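Local coordinates for protein agglutinin (Narcissus pseudonarcissus, PDB 3DZW) that binds mannose-containing glycans, here alpha-1,3-linked mannobiose, as a daffodil lectin of the monocot mannose-binding family, at the interface of chains A and B. Coordinates in Å, arbitrary orientation; residue numbers count along the deposited sequence, not the author numbering. Chains: chain A/B, Agglutinin.

The interface of chains A and B. Residues chain A 103-106; chain B 93-95.
A:Thr104 meets B:Val94 and B:Asn93 where the C-terminal segment of one subunit lies along a strand of the other. This is the C-terminal strand exchange typical of the monocot mannose-binding lectins, and it links the subunits into a two-fold dimer. Strand 100-103 of chain A runs antiparallel to strand 94-98 of chain B, with A:Ala103 bridged to B:Val95. The tight part surrounds A:Thr104. The backbone N of A:Thr104 gives B:Val94 O a hydrogen bond of 3.0 Å, in the carbonyl plane. A chi1 of 51° tucks the A:Thr104 hydroxyl back over its own backbone, where it can meet two groups of chain B. A:Thr104 OG1 accepts from B:Val94 N at 3.2 Å. A:Thr104 OG1 also donates to the amide oxygen B:Asn93 OD1 at 3.2 Å. This second bond is in the plane of the amide, with a C=O...donor angle of 153°. A:Thr106 OG1 adds a hydrogen bond within chain A, 2.9 Å from A:Thr104 OG1, and helps to fix the hydroxyl. The methyl CG2 of A:Thr104 packs on B:Val94 CB at 3.7 Å. The contact is looser at A:Gly105 and A:Thr106, which bury little surface. A:Thr106 N reaches B:Asn93 OD1 at 3.3 Å from well above the amide plane. The bond from A:Gly105 N to the same oxygen is weak. Toward B:Val95 the packing is also light, with B:Val95 CG2 3.9 Å from A:Ala103 CB. B:Asn93 is a mannose-pocket residue; the bonds from chain A to OD1 may help to hold its amide for the sugar.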
# COMPACT_ATOMS: atom_id res chain seq x y z
N ALA A 103 -14.42 4.08 18.88
CA ALA A 103 -13.00 4.29 18.57
C ALA A 103 -12.09 3.96 19.76
O ALA A 103 -12.51 4.06 20.92
CB ALA A 103 -12.76 5.72 18.11
N THR A 104 -10.85 3.56 19.46
CA THR A 104 -9.85 3.24 20.50
C THR A 104 -9.34 4.51 21.22
O THR A 104 -8.83 4.43 22.35
CB THR A 104 -8.64 2.48 19.92
OG1 THR A 104 -8.14 3.19 18.79
CG2 THR A 104 -9.03 1.06 19.50
N GLY A 105 -9.47 5.67 20.55
CA GLY A 105 -9.03 6.96 21.12
C GLY A 105 -7.51 7.09 21.16
O GLY A 105 -6.96 7.79 22.01
N THR A 106 -6.84 6.43 20.22
CA THR A 106 -5.38 6.42 20.13
C THR A 106 -4.81 7.35 19.02
O THR A 106 -3.65 7.20 18.61
CB THR A 106 -4.87 4.99 19.91
OG1 THR A 106 -5.51 4.43 18.76
CG2 THR A 106 -5.18 4.11 21.13
N ASN B 93 -5.67 6.07 14.98
CA ASN B 93 -6.90 5.74 15.65
C ASN B 93 -7.51 4.53 14.93
O ASN B 93 -7.28 4.34 13.73
CB ASN B 93 -7.86 6.95 15.62
CG ASN B 93 -8.87 6.97 16.83
OD1 ASN B 93 -8.86 6.08 17.70
ND2 ASN B 93 -9.70 8.02 16.88
N VAL B 94 -8.25 3.70 15.68
CA VAL B 94 -8.98 2.55 15.12
C VAL B 94 -10.45 2.93 15.33
O VAL B 94 -10.90 3.09 16.48
CB VAL B 94 -8.63 1.24 15.80
CG1 VAL B 94 -9.47 0.11 15.24
CG2 VAL B 94 -7.13 0.93 15.62
N VAL B 95 -11.20 3.08 14.22
CA VAL B 95 -12.58 3.56 14.27
C VAL B 95 -13.61 2.74 13.46
O VAL B 95 -13.33 2.29 12.36
CB VAL B 95 -12.63 5.03 13.71
CG1 VAL B 95 -14.01 5.65 13.92
CG2 VAL B 95 -11.57 5.89 14.36